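Long-range contacts in putative sugar ABC transporter (Yersinia enterocolitica subsp. enterocolitica 8081, PDB 5ULB), which probably serves as the periplasmic sugar-binding component of an ABC transporter, and holds seleno analogues of methylthioribose in its ligand pocket: residues 214-218 against 239-243; 24-28 against 64-68; 45-49 against 328-332. All coordinates share one frame. Residues are numbered along the deposited sequence.

Contact 1: 214-218 against 239-243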
ATOM      1  N   ASP A 214       2.982  -0.836   7.912  1.00  8.44           N
ATOM      2  CA  ASP A 214       2.479  -1.612   9.044  1.00  8.64           C
ATOM      3  C   ASP A 214       3.213  -2.951   9.220  1.00  9.89           C
ATOM      4  O   ASP A 214       3.167  -3.508  10.323  1.00 10.59           O
ATOM      5  CB  ASP A 214       0.981  -1.838   9.067  1.00 10.19           C
ATOM      6  CG  ASP A 214       0.376  -2.640   7.915  1.00 10.38           C
ATOM      7  OD1 ASP A 214       1.088  -2.851   6.933  1.00 11.32           O
ATOM      8  OD2 ASP A 214      -0.836  -3.022   8.124  1.00 14.26           O
ATOM      9  N   ALA A 215       3.945  -3.433   8.181  1.00  9.18           N
ATOM     10  CA  ALA A 215       4.815  -4.585   8.428  1.00  9.52           C
ATOM     11  C   ALA A 215       5.851  -4.283   9.451  1.00  9.16           C
ATOM     12  O   ALA A 215       6.197  -5.144  10.288  1.00 10.81           O
ATOM     13  CB  ALA A 215       5.457  -5.027   7.096  1.00 10.53           C
ATOM     14  N   PHE A 216       6.424  -3.092   9.422  1.00  8.79           N
ATOM     15  CA  PHE A 216       7.336  -2.658  10.448  1.00  8.68           C
ATOM     16  C   PHE A 216       6.622  -2.486  11.781  1.00  9.01           C
ATOM     17  O   PHE A 216       7.137  -2.977  12.804  1.00  9.19           O
ATOM     18  CB  PHE A 216       8.013  -1.314  10.075  1.00  9.30           C
ATOM     19  CG  PHE A 216       8.888  -1.299   8.845  1.00  9.16           C
ATOM     20  CD1 PHE A 216       9.686  -2.369   8.486  1.00 10.18           C
ATOM     21  CD2 PHE A 216       8.967  -0.159   8.032  1.00  9.91           C
ATOM     22  CE1 PHE A 216      10.544  -2.288   7.408  1.00 10.67           C
ATOM     23  CE2 PHE A 216       9.805  -0.074   6.962  1.00 10.59           C
ATOM     24  CZ  PHE A 216      10.597  -1.142   6.659  1.00 11.55           C
ATOM     25  N   THR A 217       5.497  -1.820  11.808  1.00  8.32           N
ATOM     26  CA  THR A 217       4.834  -1.532  13.050  1.00  8.96           C
ATOM     27  C   THR A 217       4.412  -2.826  13.740  1.00  9.01           C
ATOM     28  O   THR A 217       4.509  -2.897  14.965  1.00  9.78           O
ATOM     29  CB  THR A 217       3.619  -0.654  12.797  1.00  9.37           C
ATOM     30  OG1 THR A 217       4.030   0.442  11.958  1.00 10.40           O
ATOM     31  CG2 THR A 217       3.047  -0.112  14.094  1.00 11.60           C
ATOM     32  N   GLN A 218       4.002  -3.849  12.972  1.00  8.47           N
ATOM     33  CA  GLN A 218       3.683  -5.114  13.602  1.00  8.49           C
ATOM     34  C   GLN A 218       4.869  -5.680  14.351  1.00  8.53           C
ATOM     35  O   GLN A 218       4.699  -6.269  15.458  1.00 10.83           O
ATOM     36  CB  GLN A 218       3.205  -6.084  12.527  1.00 10.39           C
ATOM     37  CG  GLN A 218       1.828  -5.813  11.970  1.00 10.37           C
ATOM     38  CD  GLN A 218       1.556  -6.457  10.624  1.00 12.47           C
ATOM     39  OE1 GLN A 218       2.427  -7.215  10.074  1.00 14.43           O
ATOM     40  NE2 GLN A 218       0.408  -6.153  10.050  1.00 15.90           N
ATOM     41  N   ILE A 239      -3.150  -0.358   7.125  1.00  9.53           N
ATOM     42  CA  ILE A 239      -3.994  -1.143   7.989  1.00  9.92           C
ATOM     43  C   ILE A 239      -4.136  -2.530   7.420  1.00 10.58           C
ATOM     44  O   ILE A 239      -3.962  -2.786   6.235  1.00 11.46           O
ATOM     45  CB  ILE A 239      -5.442  -0.515   8.112  1.00 11.61           C
ATOM     46  CG1 ILE A 239      -6.221  -0.974   9.311  1.00 13.30           C
ATOM     47  CG2 ILE A 239      -6.232  -0.635   6.825  1.00 13.65           C
ATOM     48  CD1 ILE A 239      -5.582  -0.592  10.626  1.00 14.18           C
ATOM     49  N   SER A 240      -4.424  -3.490   8.296  1.00  9.23           N
ATOM     50  CA  SER A 240      -4.621  -4.880   7.972  1.00 10.61           C
ATOM     51  C   SER A 240      -5.444  -5.484   9.093  1.00 11.07           C
ATOM     52  O   SER A 240      -5.579  -4.892  10.176  1.00 11.42           O
ATOM     53  CB  SER A 240      -3.251  -5.612   7.773  1.00 11.55           C
ATOM     54  OG  SER A 240      -2.647  -5.751   9.043  1.00 15.97           O
ATOM     55  N   ASN A 241      -5.917  -6.731   8.913  1.00 11.38           N
ATOM     56  CA  ASN A 241      -6.689  -7.376   9.952  1.00 12.84           C
ATOM     57  C   ASN A 241      -5.858  -7.497  11.198  1.00 12.90           C
ATOM     58  O   ASN A 241      -6.403  -7.287  12.318  1.00 14.26           O
ATOM     59  CB  ASN A 241      -7.169  -8.746   9.506  1.00 14.89           C
ATOM     60  CG  ASN A 241      -8.217  -8.710   8.432  1.00 16.92           C
ATOM     61  OD1 ASN A 241      -8.870  -7.663   8.135  1.00 20.61           O
ATOM     62  ND2 ASN A 241      -8.435  -9.888   7.819  1.00 22.90           N
ATOM     63  N   GLN A 242      -4.610  -7.881  11.106  1.00 12.03           N
ATOM     64  CA  GLN A 242      -3.728  -7.997  12.262  0.53 13.72           C
ATOM     65  C   GLN A 242      -3.655  -6.706  13.052  1.00 12.41           C
ATOM     66  O   GLN A 242      -3.769  -6.705  14.255  1.00 13.61           O
ATOM     67  CB  GLN A 242      -2.309  -8.464  11.835  0.53 17.53           C
ATOM     68  CG  GLN A 242      -1.353  -8.675  13.017  0.53 21.71           C
ATOM     69  CD  GLN A 242       0.124  -9.036  12.677  0.53 23.91           C
ATOM     70  OE1 GLN A 242       0.442  -9.250  11.539  0.53 30.39           O
ATOM     71  NE2 GLN A 242       0.984  -9.088  13.668  0.53 21.04           N
ATOM     72  N   ASP A 243      -3.479  -5.605  12.347  1.00 12.48           N
ATOM     73  CA  ASP A 243      -3.303  -4.328  13.080  1.00 11.54           C
ATOM     74  C   ASP A 243      -4.526  -4.019  13.898  1.00 10.63           C
ATOM     75  O   ASP A 243      -4.419  -3.483  15.004  1.00 12.20           O
ATOM     76  CB  ASP A 243      -3.098  -3.133  12.051  1.00 11.37           C
ATOM     77  CG  ASP A 243      -2.024  -3.291  11.123  1.00 12.82           C
ATOM     78  OD1 ASP A 243      -1.126  -4.132  11.247  1.00 13.87           O
ATOM     79  OD2 ASP A 243      -2.032  -2.493  10.102  1.00 14.99           O
TER
HETATM   80  O   HOH W   1      -1.426  -3.021   5.056  1.00 12.40           O

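Contact 2: 24-28 against 64-68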
ATOM      1  N   VAL A  24       0.382  -9.067 -12.822  1.00  9.63           N
ATOM      2  CA  VAL A  24       0.687  -8.114 -11.757  1.00  9.51           C
ATOM      3  C   VAL A  24       2.038  -8.460 -11.156  1.00 10.13           C
ATOM      4  O   VAL A  24       2.234  -9.637 -10.722  1.00 11.69           O
ATOM      5  CB  VAL A  24      -0.407  -8.166 -10.682  1.00 12.58           C
ATOM      6  CG1 VAL A  24      -0.156  -7.174  -9.569  1.00 13.47           C
ATOM      7  CG2 VAL A  24      -1.774  -8.040 -11.310  1.00 16.81           C
ATOM      8  N   ILE A  25       2.982  -7.554 -11.134  1.00 10.43           N
ATOM      9  CA  ILE A  25       4.325  -7.783 -10.592  1.00  9.50           C
ATOM     10  C   ILE A  25       4.499  -6.733  -9.507  1.00  8.23           C
ATOM     11  O   ILE A  25       4.489  -5.522  -9.786  1.00  9.74           O
ATOM     12  CB  ILE A  25       5.404  -7.736 -11.656  1.00 10.92           C
ATOM     13  CG1 ILE A  25       5.129  -8.639 -12.852  1.00 13.08           C
ATOM     14  CG2 ILE A  25       6.721  -8.167 -10.964  1.00 11.58           C
ATOM     15  CD1 ILE A  25       4.384  -8.025 -13.980  1.00 13.68           C
ATOM     16  N   ARG A  26       4.761  -7.204  -8.291  1.00  9.04           N
ATOM     17  CA  ARG A  26       4.906  -6.340  -7.121  1.00  8.40           C
ATOM     18  C   ARG A  26       6.289  -6.609  -6.517  1.00 10.15           C
ATOM     19  O   ARG A  26       6.683  -7.764  -6.262  1.00  9.69           O
ATOM     20  CB  ARG A  26       3.775  -6.457  -6.140  1.00  9.27           C
ATOM     21  CG  ARG A  26       3.903  -5.664  -4.856  1.00  9.83           C
ATOM     22  CD  ARG A  26       2.544  -5.404  -4.246  1.00 10.30           C
ATOM     23  NE  ARG A  26       2.668  -4.923  -2.898  1.00 11.20           N
ATOM     24  CZ  ARG A  26       1.935  -3.939  -2.344  1.00 10.51           C
ATOM     25  NH1 ARG A  26       1.280  -3.023  -3.081  1.00 11.62           N
ATOM     26  NH2 ARG A  26       2.068  -3.734  -1.065  1.00 11.86           N
ATOM     27  N   ASN A  27       7.042  -5.526  -6.204  1.00  9.98           N
ATOM     28  CA  ASN A  27       8.405  -5.613  -5.744  1.00  9.83           C
ATOM     29  C   ASN A  27       8.573  -5.766  -4.244  1.00 10.35           C
ATOM     30  O   ASN A  27       9.382  -5.051  -3.644  1.00 10.99           O
ATOM     31  CB  ASN A  27       9.173  -4.393  -6.262  1.00 11.00           C
ATOM     32  CG  ASN A  27      10.655  -4.519  -6.226  1.00 12.37           C
ATOM     33  OD1 ASN A  27      11.233  -5.615  -6.288  1.00 12.64           O
ATOM     34  ND2 ASN A  27      11.337  -3.353  -6.255  1.00 14.59           N
ATOM     35  N   LEU A  28       7.755  -6.648  -3.636  1.00 10.74           N
ATOM     36  CA  LEU A  28       7.771  -6.910  -2.233  1.00  9.96           C
ATOM     37  C   LEU A  28       7.570  -8.390  -2.004  1.00 10.23           C
ATOM     38  O   LEU A  28       7.403  -9.158  -2.977  1.00 11.24           O
ATOM     39  CB  LEU A  28       6.732  -6.049  -1.457  1.00 10.04           C
ATOM     40  CG  LEU A  28       6.958  -4.532  -1.484  1.00 10.82           C
ATOM     41  CD1 LEU A  28       5.782  -3.867  -0.836  1.00 11.24           C
ATOM     42  CD2 LEU A  28       8.212  -4.197  -0.702  1.00 12.55           C
ATOM     43  N   PHE A  64      12.301  -8.839  -9.920  1.00 12.37           N
ATOM     44  CA  PHE A  64      11.232  -7.965 -10.385  1.00 12.58           C
ATOM     45  C   PHE A  64      11.345  -7.750 -11.891  1.00 11.45           C
ATOM     46  O   PHE A  64      10.393  -7.973 -12.663  1.00 12.46           O
ATOM     47  CB  PHE A  64      11.289  -6.654  -9.653  1.00 12.55           C
ATOM     48  CG  PHE A  64      10.158  -5.700 -10.060  1.00 11.10           C
ATOM     49  CD1 PHE A  64       8.918  -5.807  -9.444  1.00 11.97           C
ATOM     50  CD2 PHE A  64      10.354  -4.743 -10.967  1.00 12.09           C
ATOM     51  CE1 PHE A  64       7.951  -4.911  -9.771  1.00 13.09           C
ATOM     52  CE2 PHE A  64       9.346  -3.865 -11.326  1.00 13.82           C
ATOM     53  CZ  PHE A  64       8.166  -3.977 -10.751  1.00 11.96           C
ATOM     54  N   GLN A  65      12.524  -7.305 -12.359  1.00 12.21           N
ATOM     55  CA  GLN A  65      12.771  -7.128 -13.728  1.00 13.84           C
ATOM     56  C   GLN A  65      12.587  -8.348 -14.606  1.00 13.56           C
ATOM     57  O   GLN A  65      11.964  -8.257 -15.698  1.00 15.00           O
ATOM     58  CB  GLN A  65      14.123  -6.465 -13.985  1.00 16.65           C
ATOM     59  CG  GLN A  65      14.298  -5.058 -13.392  1.00 16.88           C
ATOM     60  CD  GLN A  65      15.675  -4.608 -13.484  1.00 18.12           C
ATOM     61  OE1 GLN A  65      16.161  -4.107 -14.524  1.00 23.58           O
ATOM     62  NE2 GLN A  65      16.384  -4.742 -12.341  1.00 23.22           N
ATOM     63  N   ASP A  66      13.092  -9.472 -14.092  1.00 13.72           N
ATOM     64  CA  ASP A  66      12.874 -10.718 -14.880  1.00 16.52           C
ATOM     65  C   ASP A  66      11.350 -11.038 -15.035  1.00 13.95           C
ATOM     66  O   ASP A  66      10.907 -11.405 -16.124  1.00 14.69           O
ATOM     67  CB  ASP A  66      13.570 -11.873 -14.158  1.00 16.68           C
ATOM     68  CG  ASP A  66      15.069 -11.803 -14.208  1.00 24.61           C
ATOM     69  OD1 ASP A  66      15.662 -11.053 -15.046  1.00 28.02           O
ATOM     70  OD2 ASP A  66      15.626 -12.618 -13.399  1.00 28.90           O
ATOM     71  N   PHE A  67      10.575 -10.873 -13.952  1.00 12.11           N
ATOM     72  CA  PHE A  67       9.151 -11.095 -14.027  1.00 13.46           C
ATOM     73  C   PHE A  67       8.480 -10.185 -15.029  1.00 11.79           C
ATOM     74  O   PHE A  67       7.597 -10.590 -15.790  1.00 13.20           O
ATOM     75  CB  PHE A  67       8.446 -11.063 -12.710  1.00 12.96           C
ATOM     76  CG  PHE A  67       8.710 -12.210 -11.793  1.00 13.75           C
ATOM     77  CD1 PHE A  67       8.599 -13.481 -12.184  1.00 16.91           C
ATOM     78  CD2 PHE A  67       8.890 -11.953 -10.436  1.00 16.08           C
ATOM     79  CE1 PHE A  67       8.738 -14.530 -11.288  1.00 21.16           C
ATOM     80  CE2 PHE A  67       8.977 -13.009  -9.528  1.00 19.16           C
ATOM     81  CZ  PHE A  67       8.931 -14.299  -9.972  1.00 19.54           C
ATOM     82  N   VAL A  68       8.859  -8.927 -15.031  1.00 12.19           N
ATOM     83  CA  VAL A  68       8.229  -7.995 -15.976  1.00 11.73           C
ATOM     84  C   VAL A  68       8.592  -8.276 -17.420  1.00 12.17           C
ATOM     85  O   VAL A  68       7.738  -8.322 -18.329  1.00 14.16           O
ATOM     86  CB  VAL A  68       8.448  -6.497 -15.592  1.00 12.01           C
ATOM     87  CG1 VAL A  68       7.792  -5.596 -16.606  1.00 13.69           C
ATOM     88  CG2 VAL A  68       8.097  -6.189 -14.170  1.00 12.95           C
TER

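Contact 3: 45-49 against 328-332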
ATOM      1  N   GLY A  45     -10.360  -8.531 -11.161  1.00 11.76           N
ATOM      2  CA  GLY A  45     -10.257  -9.225 -12.382  1.00 13.01           C
ATOM      3  C   GLY A  45     -11.223 -10.357 -12.605  1.00 12.15           C
ATOM      4  O   GLY A  45     -11.813 -10.511 -13.684  1.00 14.90           O
ATOM      5  N   LYS A  46     -11.452 -11.139 -11.535  1.00 12.98           N
ATOM      6  CA  LYS A  46     -12.429 -12.198 -11.605  1.00 15.10           C
ATOM      7  C   LYS A  46     -13.822 -11.666 -11.929  1.00 14.95           C
ATOM      8  O   LYS A  46     -14.518 -12.236 -12.755  1.00 16.48           O
ATOM      9  CB  LYS A  46     -12.454 -12.954 -10.275  1.00 18.89           C
ATOM     10  CG  LYS A  46     -13.358 -14.165 -10.186  1.00 21.72           C
ATOM     11  CD  LYS A  46     -13.261 -14.940  -8.914  1.00 27.24           C
ATOM     12  CE  LYS A  46     -14.289 -16.041  -8.928  1.00 33.11           C
ATOM     13  NZ  LYS A  46     -14.841 -16.033  -7.531  1.00 53.16           N
ATOM     14  N   LYS A  47     -14.176 -10.506 -11.320  1.00 14.93           N
ATOM     15  CA  LYS A  47     -15.480  -9.880 -11.598  1.00 15.68           C
ATOM     16  C   LYS A  47     -15.655  -9.604 -13.093  1.00 15.33           C
ATOM     17  O   LYS A  47     -16.717  -9.737 -13.661  1.00 17.85           O
ATOM     18  CB  LYS A  47     -15.624  -8.616 -10.757  1.00 17.88           C
ATOM     19  CG  LYS A  47     -16.871  -7.849 -10.927  1.00 24.32           C
ATOM     20  CD  LYS A  47     -16.882  -6.457 -10.266  1.00 28.44           C
ATOM     21  CE  LYS A  47     -18.242  -5.744 -10.577  1.00 38.35           C
ATOM     22  NZ  LYS A  47     -18.253  -4.318 -10.112  1.00 52.30           N
ATOM     23  N   LEU A  48     -14.529  -9.172 -13.700  1.00 15.88           N
ATOM     24  CA  LEU A  48     -14.568  -8.742 -15.118  1.00 15.53           C
ATOM     25  C   LEU A  48     -14.293  -9.862 -16.085  1.00 14.79           C
ATOM     26  O   LEU A  48     -14.341  -9.714 -17.273  1.00 17.19           O
ATOM     27  CB  LEU A  48     -13.611  -7.661 -15.385  1.00 16.64           C
ATOM     28  CG  LEU A  48     -13.839  -6.359 -14.581  1.00 17.41           C
ATOM     29  CD1 LEU A  48     -12.944  -5.235 -15.117  1.00 18.20           C
ATOM     30  CD2 LEU A  48     -15.268  -5.860 -14.734  1.00 20.55           C
ATOM     31  N   GLY A  49     -14.045 -11.061 -15.580  1.00 14.42           N
ATOM     32  CA  GLY A  49     -13.727 -12.250 -16.412  1.00 14.54           C
ATOM     33  C   GLY A  49     -12.316 -12.355 -16.876  1.00 13.13           C
ATOM     34  O   GLY A  49     -12.059 -13.136 -17.793  1.00 16.84           O
ATOM     35  N   PHE A 328     -18.786  -2.632 -16.627  1.00 13.60           N
ATOM     36  CA  PHE A 328     -18.252  -3.605 -15.640  1.00 13.92           C
ATOM     37  C   PHE A 328     -19.377  -4.478 -15.142  1.00 17.02           C
ATOM     38  O   PHE A 328     -19.146  -5.667 -14.928  1.00 17.74           O
ATOM     39  CB  PHE A 328     -17.552  -2.901 -14.506  1.00 13.53           C
ATOM     40  CG  PHE A 328     -16.224  -2.223 -14.847  1.00 14.14           C
ATOM     41  CD1 PHE A 328     -15.570  -2.335 -16.081  1.00 17.18           C
ATOM     42  CD2 PHE A 328     -15.577  -1.494 -13.854  1.00 15.88           C
ATOM     43  CE1 PHE A 328     -14.415  -1.662 -16.272  1.00 16.72           C
ATOM     44  CE2 PHE A 328     -14.388  -0.826 -14.081  1.00 16.93           C
ATOM     45  CZ  PHE A 328     -13.809  -0.903 -15.314  1.00 16.15           C
ATOM     46  N   ALA A 329     -20.579  -3.903 -14.885  1.00 17.27           N
ATOM     47  CA  ALA A 329     -21.700  -4.679 -14.468  1.00 18.39           C
ATOM     48  C   ALA A 329     -22.084  -5.706 -15.515  1.00 17.88           C
ATOM     49  O   ALA A 329     -22.491  -6.837 -15.210  1.00 21.76           O
ATOM     50  CB  ALA A 329     -22.883  -3.820 -14.067  1.00 21.48           C
ATOM     51  N   THR A 330     -22.020  -5.329 -16.773  1.00 15.31           N
ATOM     52  CA  THR A 330     -22.356  -6.258 -17.845  1.00 17.72           C
ATOM     53  C   THR A 330     -21.406  -7.432 -17.809  1.00 20.47           C
ATOM     54  O   THR A 330     -21.810  -8.568 -18.012  1.00 22.89           O
ATOM     55  CB  THR A 330     -22.309  -5.484 -19.204  1.00 17.81           C
ATOM     56  OG1 THR A 330     -23.070  -4.284 -19.019  1.00 19.26           O
ATOM     57  CG2 THR A 330     -22.881  -6.313 -20.277  1.00 19.20           C
ATOM     58  N   LEU A 331     -20.118  -7.132 -17.738  1.00 18.33           N
ATOM     59  CA  LEU A 331     -19.074  -8.179 -17.638  1.00 20.64           C
ATOM     60  C   LEU A 331     -19.262  -9.041 -16.454  1.00 22.18           C
ATOM     61  O   LEU A 331     -19.117 -10.273 -16.584  1.00 24.74           O
ATOM     62  CB  LEU A 331     -17.651  -7.641 -17.597  1.00 20.41           C
ATOM     63  CG  LEU A 331     -17.157  -7.306 -18.917  1.00 20.29           C
ATOM     64  CD1 LEU A 331     -15.811  -6.599 -18.770  1.00 17.86           C
ATOM     65  CD2 LEU A 331     -16.941  -8.514 -19.769  1.00 22.37           C
ATOM     66  N   ALA A 332     -19.657  -8.489 -15.321  1.00 20.61           N
ATOM     67  CA  ALA A 332     -19.814  -9.306 -14.162  1.00 25.56           C
ATOM     68  C   ALA A 332     -20.948 -10.320 -14.359  1.00 25.41           C
ATOM     69  O   ALA A 332     -20.794 -11.500 -14.028  1.00 34.22           O
ATOM     70  CB  ALA A 332     -20.047  -8.467 -12.923  1.00 25.01           C
TER

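Contact 1: 214-218 against 239-243
Ile239 opens the second segment still in extended conformation, its side chain directed away from helix 214-226, so what it offers the contact is backbone: water 1 lies 2.8 Å from Ile239 O and makes a weak 3.1 Å contact with Asp214 OD2. Ser240 follows as the N-cap of helix 241-248. Its small hydroxyl suits that position, because OG can accept from the backbone N of Asp243 (3.4 Å, weak). The same OG bonds to Asp32, a link to helix 32-48. Gln242 lies against Gln218 on the more open side. Asp243 brings its carboxylate back to the first helix, where Gln218 NE2 donates to Asp243 OD1 at 2.8 Å, nearly straight; the long amide side chain of Gln218 spans the gap and also reaches Asp32 of the other lobe. Two helix N-termini following parallel strands are characteristic of the Rossmann-like α/β lobes of periplasmic binding proteins; here they lie beside the ligand cleft, Asp214 N bonding to Asp238 of the pocket.

Contact 2: 24-28 against 64-68
In the α/β lobe of this periplasmic binding protein, helix 61-73, the helix of a beta-alpha-beta crossover between strands 51-56 and 78-82, covers the intervening strand 21-26 and runs antiparallel to it: the axes of 24-26 and 64-68 are 8.7 Å apart at closest approach, at 173°. Ile25 is the main bump. Its branched side chain points at the helix and enters the hollow between Phe64, Phe67 and Val68, with CG2 of Ile25 lying 3.6 Å from CD1 of Phe64 and 3.8 Å from CB of Phe67, while CB of Ile25 meets CG2 of Val68 at 4.0 Å. A beta-branched residue suits a strand and fills this hollow. Phe67 lends mostly the base of its side chain, since its ring swings off to meet Phe55. Strand alternation sends Arg26 away from this helix to bond with Asn33, Thr34 and Ser82, and Leu28, also turned away, touches the bound sugar. Phe64 supplies the answering bump, its ring reaching the end of the strand with its edge toward Arg26 C. The amide of Asn27 is held by Ser57, Asp61 and Gln83 O, while its CB rests 3.5 Å from CD1 of Phe64.

Contact 3: 45-49 against 328-332
This is an apolar helix-to-helix contact at the periphery of the fold, about 24 Å between its centre and that of the chain, where the C-terminal helix 327-335 lies against the last turn of helix 32-48. The backbones come close, with the CA atoms of Lys47 and Ala332 5.1 Å apart and those of Leu48 and Leu331 5.2 Å apart. Alanine permits this approach: its methyl is small enough that Ala332 CA makes a CA-H...O contact of 3.2 Å with Lys47 O, while Ala332 CB touches the aliphatic part of Lys47 at CG, 3.8 Å away. Lysine fits such a margin: the methylenes of Lys47 run along the C-terminal helix, its CE coming to 4.4 Å from Phe328 O. Leu48 fills the centre. Its CD1 sits over the face of the Phe328 ring in a CH-pi contact, 4.2 Å from the centroid, and its CD2 reaches Phe328 CB at 3.7 Å and Leu331 CB at 4.1 Å. Leu270 and Ala274 of helix 262-278 also touch Leu48, so three helices share this apolar patch. Just beyond, the chain turns at Gly49, whose positive phi (81°) is easily adopted without a side chain; Gly49 N donates to Lys46 O at 3.1 Å. This glycine ending of helix 32-48 is a Schellman motif, and the C-terminal helix packs on the turn just before it, through Lys47 and Leu48.

In the fold
All three contacts are buried, but contact 3 is farthest from the chain centre and includes the partly exposed Lys47 and Ala332. Contacts 1 and 2 lie near the sugar, on opposite sides of the cleft, with nearest atoms about 8 Å apart; the centre of contact 3 is about 25 Å from that of contact 2 and 31 Å from that of contact 1. The chemistry follows the elements joined: helix starts meet through carboxylates, amides and water in contact 1, helix packs on sheet in contact 2, and helix on helix in contact 3. Helix 32-48 ties the set together: it follows the strand of contact 2, its first residue Asp32 bonds to contact 1, and its last turn carries contact 3.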